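Local coordinates for protein heat shock protease HtrA (Thermotoga maritima, PDB 1L1J) that probably acts as a serine endopeptidase in the heat-shock response, this chain being its trypsin-like protease domain, at residues F30-P33 / Y34-Q37; P48-E51 / R52-S56; V84-L87 / D88-Y92; I110-D114 / K115-Y119. All coordinates share one frame; numbering follows the deposited sequence.

Contact 1: residues F30-P33 / Y34-Q37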
# COMPACT_ATOMS: atom_id res chain seq x y z
N PHE A 30 2.29 -12.69 9.89
CA PHE A 30 2.60 -11.78 8.78
C PHE A 30 4.08 -11.42 8.78
O PHE A 30 4.50 -10.42 8.18
CB PHE A 30 1.76 -10.50 8.91
CG PHE A 30 1.33 -10.19 10.33
CD1 PHE A 30 2.27 -10.11 11.35
CD2 PHE A 30 -0.01 -10.02 10.64
CE1 PHE A 30 1.88 -9.86 12.67
CE2 PHE A 30 -0.42 -9.77 11.96
CZ PHE A 30 0.53 -9.69 12.97
N PHE A 31 4.87 -12.26 9.44
CA PHE A 31 6.30 -12.06 9.54
C PHE A 31 6.99 -12.80 8.40
O PHE A 31 7.82 -13.68 8.65
CB PHE A 31 6.82 -12.58 10.89
CG PHE A 31 8.06 -11.88 11.39
CD1 PHE A 31 7.98 -10.97 12.45
CD2 PHE A 31 9.31 -12.12 10.81
CE1 PHE A 31 9.13 -10.32 12.93
CE2 PHE A 31 10.46 -11.48 11.27
CZ PHE A 31 10.37 -10.57 12.33
N ASP A 32 6.65 -12.48 7.15
CA ASP A 32 7.32 -13.15 6.03
C ASP A 32 8.72 -12.56 5.91
O ASP A 32 8.90 -11.42 5.48
CB ASP A 32 6.55 -12.97 4.72
CG ASP A 32 7.28 -13.57 3.52
OD1 ASP A 32 7.90 -14.65 3.65
OD2 ASP A 32 7.23 -12.97 2.43
N PRO A 33 9.74 -13.36 6.29
CA PRO A 33 11.18 -13.06 6.28
C PRO A 33 11.72 -12.15 5.17
O PRO A 33 12.75 -11.50 5.34
CB PRO A 33 11.84 -14.45 6.28
CG PRO A 33 10.74 -15.38 5.82
CD PRO A 33 9.54 -14.80 6.50
N TYR A 34 11.03 -12.11 4.03
CA TYR A 34 11.48 -11.26 2.95
C TYR A 34 11.34 -9.80 3.37
O TYR A 34 12.29 -9.02 3.29
CB TYR A 34 10.66 -11.52 1.67
CG TYR A 34 11.31 -10.98 0.41
CD1 TYR A 34 12.33 -11.70 -0.23
CD2 TYR A 34 10.99 -9.72 -0.09
CE1 TYR A 34 13.01 -11.17 -1.32
CE2 TYR A 34 11.66 -9.18 -1.18
CZ TYR A 34 12.68 -9.91 -1.79
OH TYR A 34 13.39 -9.37 -2.84
N PHE A 35 10.14 -9.46 3.86
CA PHE A 35 9.79 -8.10 4.29
C PHE A 35 10.60 -7.51 5.45
O PHE A 35 10.97 -6.33 5.43
CB PHE A 35 8.30 -8.05 4.62
CG PHE A 35 7.40 -8.39 3.46
CD1 PHE A 35 7.59 -9.57 2.73
CD2 PHE A 35 6.37 -7.54 3.09
CE1 PHE A 35 6.76 -9.89 1.66
CE2 PHE A 35 5.53 -7.86 2.02
CZ PHE A 35 5.73 -9.04 1.30
N GLU A 36 10.87 -8.32 6.47
CA GLU A 36 11.64 -7.85 7.61
C GLU A 36 13.07 -7.56 7.18
O GLU A 36 13.71 -6.66 7.71
CB GLU A 36 11.61 -8.89 8.73
CG GLU A 36 12.81 -8.87 9.67
CD GLU A 36 13.86 -9.91 9.30
OE1 GLU A 36 13.49 -11.10 9.15
OE2 GLU A 36 15.05 -9.55 9.16
N GLN A 37 13.55 -8.30 6.19
CA GLN A 37 14.91 -8.10 5.72
C GLN A 37 15.04 -6.84 4.89
O GLN A 37 16.10 -6.20 4.87
CB GLN A 37 15.38 -9.31 4.90
CG GLN A 37 16.86 -9.65 5.13
CD GLN A 37 17.47 -10.48 4.00
OE1 GLN A 37 16.94 -11.54 3.62
NE2 GLN A 37 18.60 -10.01 3.47
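Asp32 and Phe35 make the tight part of this turn into helix 33-42. The carbonyl Asp32 O accepts Phe35 N at 2.8 Å (N-H...O 133°), and on the same residue Asp32 OD2 reaches the Phe35 ring, 3.2 Å from Phe35 CE1, with carboxylate and ring planes 53° apart. CG of Asp32 stands opposite its own backbone N (chi1 175°), which sends the carboxylate forward over the start of the helix. Phe31, the centre of an inverse gamma turn, lays the edge of its ring against Glu36: Phe31 CE2 lies 3.8 Å from Glu36 CB and 3.7 Å from Glu36 OE1, the oxygen near the ring plane, where the C-H rim would probably suit a negative charge. The looser, solvent side belongs to Pro33 and Gln37, both exposed and joined by one weak backbone bond, Gln37 N to Pro33 O at 3.4 Å. Beyond the turn, Tyr34 OH is hydrogen-bonded to Gln205 N. The Phe35 ring meets His74, a predicted member of the charge relay, edge to face, so this end of helix 33-42, entered from the loop after strand 17-23, borders the probable active site through Phe35.

Contact 2: residues P48-E51 / R52-S56; sequences PGFE and RQVAS
Phe50 and Val54 pack against each other across the single helical turn 50-53, which has Gly49 at its N-cap position and leads into strand 54-64 of the antiparallel sheet. The valine lies over one face of the phenyl ring in a CH-pi contact: Val54 CB is 3.8 Å from the Phe50 centroid and 14° off the ring normal. Val54 CG2 lies over the same face, 3.4 Å from Phe50 CE1, and Val54 CG1 is 3.7 Å from Phe50 CZ. With Phe50 CG turned away from the backbone N (chi1 -165°), the ring reaches forward, towards the C-terminal end of the turn, to Val54. An alanine in place of Phe50 would probably leave Val54 without the aromatic face it rests on and open a gap beside the end of the helix. Backbone bonds follow the same spacing, Val54 N to Phe50 O and Gln53 N to Gly49 O, the latter 3.3 Å long with the donor above the carbonyl plane. The charged end of Glu51 points to another helix, its OE1 forming a salt bridge with Lys40. Just beyond, Ala55 and Ser56 both face Val22 in a classic beta bulge. The Gln53 side chain runs extended alongside the turn, bringing Gln53 NE2 to within 3.2 Å of Gly49 O in a weak bond.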
# COMPACT_ATOMS: atom_id res chain seq x y z
N PRO A 48 16.64 0.43 17.27
CA PRO A 48 17.45 -0.75 17.55
C PRO A 48 16.58 -1.97 17.86
O PRO A 48 17.03 -3.10 17.71
CB PRO A 48 18.29 -0.32 18.75
CG PRO A 48 17.37 0.64 19.46
CD PRO A 48 16.81 1.45 18.32
N GLY A 49 15.35 -1.71 18.29
CA GLY A 49 14.44 -2.79 18.65
C GLY A 49 13.33 -3.05 17.67
O GLY A 49 12.18 -3.29 18.06
N PHE A 50 13.65 -3.03 16.38
CA PHE A 50 12.64 -3.27 15.37
C PHE A 50 12.13 -4.70 15.41
O PHE A 50 11.01 -4.94 15.86
CB PHE A 50 13.19 -2.97 13.98
CG PHE A 50 12.13 -2.85 12.94
CD1 PHE A 50 11.24 -1.78 12.97
CD2 PHE A 50 11.97 -3.83 11.97
CE1 PHE A 50 10.21 -1.70 12.05
CE2 PHE A 50 10.94 -3.75 11.05
CZ PHE A 50 10.06 -2.68 11.09
N GLU A 51 12.94 -5.64 14.94
CA GLU A 51 12.59 -7.07 14.92
C GLU A 51 11.77 -7.51 16.12
O GLU A 51 10.57 -7.80 16.00
CB GLU A 51 13.87 -7.92 14.84
CG GLU A 51 14.50 -7.96 13.47
CD GLU A 51 15.89 -8.59 13.47
OE1 GLU A 51 16.82 -7.99 14.06
OE2 GLU A 51 16.06 -9.68 12.87
N ARG A 52 12.40 -7.58 17.29
CA ARG A 52 11.69 -8.00 18.49
C ARG A 52 10.33 -7.29 18.62
O ARG A 52 9.30 -7.94 18.80
CB ARG A 52 12.56 -7.73 19.72
CG ARG A 52 12.87 -8.99 20.56
CD ARG A 52 13.97 -8.72 21.60
NE ARG A 52 13.63 -9.16 22.95
CZ ARG A 52 13.76 -10.40 23.42
NH1 ARG A 52 14.24 -11.37 22.64
NH2 ARG A 52 13.42 -10.68 24.68
N GLN A 53 10.32 -5.96 18.49
CA GLN A 53 9.09 -5.19 18.64
C GLN A 53 8.08 -5.14 17.50
O GLN A 53 6.88 -5.02 17.74
CB GLN A 53 9.44 -3.74 19.04
CG GLN A 53 10.21 -3.62 20.35
CD GLN A 53 10.34 -2.17 20.83
OE1 GLN A 53 9.36 -1.56 21.26
NE2 GLN A 53 11.55 -1.63 20.75
N VAL A 54 8.53 -5.23 16.25
CA VAL A 54 7.62 -5.13 15.11
C VAL A 54 7.28 -6.44 14.40
O VAL A 54 8.11 -7.33 14.25
CB VAL A 54 8.15 -4.12 14.06
CG1 VAL A 54 7.12 -3.91 12.96
CG2 VAL A 54 8.46 -2.79 14.74
N ALA A 55 6.03 -6.53 13.95
CA ALA A 55 5.56 -7.73 13.27
C ALA A 55 5.38 -7.42 11.79
O ALA A 55 5.61 -8.27 10.93
CB ALA A 55 4.25 -8.19 13.88
N SER A 56 4.96 -6.19 11.51
CA SER A 56 4.74 -5.73 10.15
C SER A 56 4.74 -4.22 10.02
O SER A 56 4.15 -3.50 10.84
CB SER A 56 3.43 -6.28 9.59
OG SER A 56 3.69 -7.33 8.68

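Contact 3: residues V84-L87 / D88-Y92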
# COMPACT_ATOMS: atom_id res chain seq x y z
N VAL A 84 -1.58 3.04 13.25
CA VAL A 84 -1.56 3.86 12.04
C VAL A 84 -0.94 5.22 12.30
O VAL A 84 -1.39 5.96 13.18
CB VAL A 84 -2.98 4.05 11.47
CG1 VAL A 84 -3.02 5.25 10.53
CG2 VAL A 84 -3.38 2.80 10.71
N THR A 85 0.09 5.57 11.53
CA THR A 85 0.74 6.86 11.70
C THR A 85 0.52 7.73 10.45
O THR A 85 0.60 7.24 9.32
CB THR A 85 2.26 6.67 11.97
OG1 THR A 85 2.45 5.67 12.98
CG2 THR A 85 2.88 7.98 12.44
N MET A 86 0.24 9.02 10.65
CA MET A 86 -0.02 9.92 9.54
C MET A 86 1.08 10.95 9.26
O MET A 86 2.00 11.14 10.06
CB MET A 86 -1.34 10.67 9.75
CG MET A 86 -2.56 9.99 9.14
SD MET A 86 -4.06 11.00 9.34
CE MET A 86 -4.00 12.12 7.92
N LEU A 87 0.97 11.61 8.12
CA LEU A 87 1.94 12.60 7.71
C LEU A 87 2.01 13.79 8.65
O LEU A 87 3.09 14.33 8.88
CB LEU A 87 1.65 13.11 6.29
CG LEU A 87 2.62 12.69 5.19
CD1 LEU A 87 2.34 13.52 3.95
CD2 LEU A 87 4.07 12.89 5.63
N ASP A 88 0.86 14.20 9.20
CA ASP A 88 0.87 15.35 10.11
C ASP A 88 1.57 14.98 11.42
O ASP A 88 1.91 15.85 12.22
CB ASP A 88 -0.56 15.88 10.38
CG ASP A 88 -1.43 14.89 11.14
OD1 ASP A 88 -0.86 14.01 11.84
OD2 ASP A 88 -2.68 15.00 11.05
N GLY A 89 1.79 13.68 11.63
CA GLY A 89 2.46 13.21 12.83
C GLY A 89 1.56 12.43 13.76
O GLY A 89 2.02 11.54 14.48
N SER A 90 0.27 12.75 13.74
CA SER A 90 -0.73 12.11 14.60
C SER A 90 -0.78 10.58 14.48
O SER A 90 -0.63 10.04 13.39
CB SER A 90 -2.12 12.69 14.29
OG SER A 90 -2.53 12.45 12.95
N LYS A 91 -0.99 9.90 15.60
CA LYS A 91 -1.05 8.43 15.60
C LYS A 91 -2.47 7.94 15.91
O LYS A 91 -3.27 8.66 16.51
CB LYS A 91 -0.04 7.86 16.61
CG LYS A 91 1.38 8.36 16.38
CD LYS A 91 2.47 7.31 16.65
CE LYS A 91 3.87 7.92 16.44
NZ LYS A 91 5.04 7.01 16.70
N TYR A 92 -2.79 6.73 15.45
CA TYR A 92 -4.13 6.18 15.67
C TYR A 92 -4.15 4.67 15.83
O TYR A 92 -3.15 3.98 15.67
CB TYR A 92 -5.06 6.51 14.50
CG TYR A 92 -5.15 7.97 14.16
CD1 TYR A 92 -4.07 8.63 13.58
CD2 TYR A 92 -6.30 8.70 14.43
CE1 TYR A 92 -4.13 9.98 13.29
CE2 TYR A 92 -6.38 10.06 14.14
CZ TYR A 92 -5.28 10.69 13.57
OH TYR A 92 -5.33 12.04 13.30
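Strands 83-85 and 91-93 meet in a tight antiparallel hairpin, the latter at the edge of the seven-stranded sheet. Val84 and Tyr92 form a hydrogen-bonded pair, with Val84 N to Tyr92 O at 3.0 Å and Tyr92 N to Val84 O at 2.8 Å; Thr85 and Lys91 form the next, non-hydrogen-bonded pair, their side chains alongside each other. Met86 crosses the Tyr92 ring obliquely in a Met-aromatic contact, Met86 SD standing 4.1 Å from Tyr92 CE1. Past the ring a polar chain runs back into the turn: Tyr92 OH donates to Ser90 OG (2.9 Å), which donates to the syn lone pair of Asp88 OD1. That oxygen also accepts Ser90 N, an Asx turn, so two bonds grip it. Replacing Ser90 by an alanine would probably leave Tyr92 OH without this acceptor and Asp88 OD1 with one donor fewer, the tyrosine hydroxyl no longer tied to the turn. Strand 17-23 lies on the other side of Val84 and Thr85, and Tyr92 meets Phe117. The type I turn from Met86 to Gly89, closed by Gly89 N to Met86 O (3.0 Å), with Gly89 at positive phi (111°) and Met86 N bonded to Ser90 O, matches a type I hairpin with a G1 bulge.

Contact 4: residues I110-D114 / K115-Y119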
# COMPACT_ATOMS: atom_id res chain seq x y z
N ILE A 110 -9.95 4.19 11.20
CA ILE A 110 -9.43 5.09 12.22
C ILE A 110 -10.50 6.06 12.74
O ILE A 110 -11.21 6.71 11.98
CB ILE A 110 -8.22 5.88 11.67
CG1 ILE A 110 -6.93 5.19 12.10
CG2 ILE A 110 -8.23 7.30 12.17
CD1 ILE A 110 -6.82 3.79 11.61
N LYS A 111 -10.59 6.14 14.06
CA LYS A 111 -11.56 7.01 14.72
C LYS A 111 -11.33 8.48 14.36
O LYS A 111 -10.22 8.99 14.48
CB LYS A 111 -11.47 6.82 16.24
CG LYS A 111 -10.94 5.44 16.66
CD LYS A 111 -11.15 5.20 18.16
CE LYS A 111 -10.32 4.03 18.69
NZ LYS A 111 -8.87 4.37 18.81
N ALA A 112 -12.39 9.14 13.91
CA ALA A 112 -12.33 10.55 13.51
C ALA A 112 -13.05 11.47 14.52
O ALA A 112 -14.05 12.12 14.19
CB ALA A 112 -12.95 10.73 12.11
N SER A 113 -12.51 11.54 15.74
CA SER A 113 -13.06 12.34 16.84
C SER A 113 -13.93 13.52 16.42
O SER A 113 -15.12 13.56 16.75
CB SER A 113 -11.93 12.83 17.77
OG SER A 113 -11.06 13.74 17.11
N ASP A 114 -13.33 14.49 15.72
CA ASP A 114 -14.07 15.67 15.27
C ASP A 114 -14.04 15.82 13.74
O ASP A 114 -15.03 15.53 13.06
CB ASP A 114 -13.52 16.95 15.94
CG ASP A 114 -12.01 17.13 15.75
OD1 ASP A 114 -11.24 16.26 16.22
OD2 ASP A 114 -11.61 18.14 15.14
N LYS A 115 -12.91 16.27 13.21
CA LYS A 115 -12.78 16.45 11.77
C LYS A 115 -12.53 15.15 11.05
O LYS A 115 -12.03 14.18 11.63
CB LYS A 115 -11.67 17.46 11.44
CG LYS A 115 -12.11 18.91 11.55
CD LYS A 115 -13.32 19.19 10.65
CE LYS A 115 -13.89 20.59 10.86
NZ LYS A 115 -15.08 20.87 9.98
N LYS A 116 -12.90 15.13 9.78
CA LYS A 116 -12.71 13.97 8.95
C LYS A 116 -11.30 14.07 8.38
O LYS A 116 -10.61 15.08 8.56
CB LYS A 116 -13.76 13.95 7.84
CG LYS A 116 -15.19 13.84 8.39
CD LYS A 116 -16.23 13.63 7.28
CE LYS A 116 -17.61 13.35 7.87
NZ LYS A 116 -18.62 13.00 6.83
N PHE A 117 -10.87 13.02 7.69
CA PHE A 117 -9.53 12.95 7.12
C PHE A 117 -9.47 13.22 5.63
O PHE A 117 -10.50 13.30 4.95
CB PHE A 117 -8.95 11.57 7.37
CG PHE A 117 -8.99 11.14 8.80
CD1 PHE A 117 -8.08 11.64 9.72
CD2 PHE A 117 -9.94 10.22 9.23
CE1 PHE A 117 -8.11 11.23 11.05
CE2 PHE A 117 -9.97 9.80 10.56
CZ PHE A 117 -9.06 10.31 11.47
N PRO A 118 -8.25 13.39 5.10
CA PRO A 118 -8.05 13.63 3.66
C PRO A 118 -8.13 12.26 3.00
O PRO A 118 -7.79 11.25 3.62
CB PRO A 118 -6.65 14.24 3.60
CG PRO A 118 -5.96 13.58 4.75
CD PRO A 118 -7.00 13.66 5.84
N TYR A 119 -8.59 12.20 1.76
CA TYR A 119 -8.72 10.91 1.10
C TYR A 119 -8.45 10.94 -0.39
O TYR A 119 -8.57 11.99 -1.04
CB TYR A 119 -10.12 10.36 1.33
CG TYR A 119 -11.18 11.26 0.75
CD1 TYR A 119 -11.93 10.86 -0.36
CD2 TYR A 119 -11.40 12.54 1.27
CE1 TYR A 119 -12.88 11.71 -0.93
CE2 TYR A 119 -12.34 13.40 0.71
CZ TYR A 119 -13.08 12.98 -0.39
OH TYR A 119 -14.02 13.82 -0.95
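The Phe117 ring is met at its rim by a backbone carbonyl and at a slant by an alanine methyl. Lys111 O lies in the ring plane at the edge, 3.5 Å from Phe117 CZ. Ala112 CB comes in obliquely, 3.5 Å from Phe117 CE2. The Ile110 side chain crosses that of the phenylalanine at about a right angle, though its modelled approach to the ring is too close to be trusted. Phe117 CG lies opposite its own carbonyl carbon (chi1 -53°), which lets the ring reach back across the loop to the residues before the bend. The same Ala112 methyl also touches Lys115 O, at 3.6 Å. At the tip, Ser113 OG donates to the anti lone pair of Asp114 OD1 (2.7 Å), while Asp114 OD2 and Lys115 NZ remain 6.8 Å apart and form no salt bridge. Outside the loop, Phe117 rests on Ile62, and backbone bonds tie Ile110 to Gly67 and Phe117 to Pro65. No hydrogen bond joins 110-114 to 115-119: contact of the Phe117 ring with the Ala112 methyl and, at its edge, with Lys111 O appears to close the base of the loop, while its exposed tip carries the polar and charged groups.

Overall arrangement
Along the chain the four contacts come in series, none nested in or crossing another. Contact 1 closes the entry from the loop after strand 17-23 into helix 33-42, and contact 2 the short helix 50-53 that leads into strand 54-64. These two touch: Phe31 CE1 lies 3.4 Å from Val54 O, and the acidic ends of Glu36 and Glu51 come near each other. Contact 3 closes the hairpin of strands 83-85 and 91-93 in the same sheet, and contact 4 the loop between strands 105-109 and 121-122. They also touch, Val84 CG2 lying 3.7 Å from Ile110 CD1. The pairs stand apart, with centres of contacts 1 and 4 about 31 Å from each other.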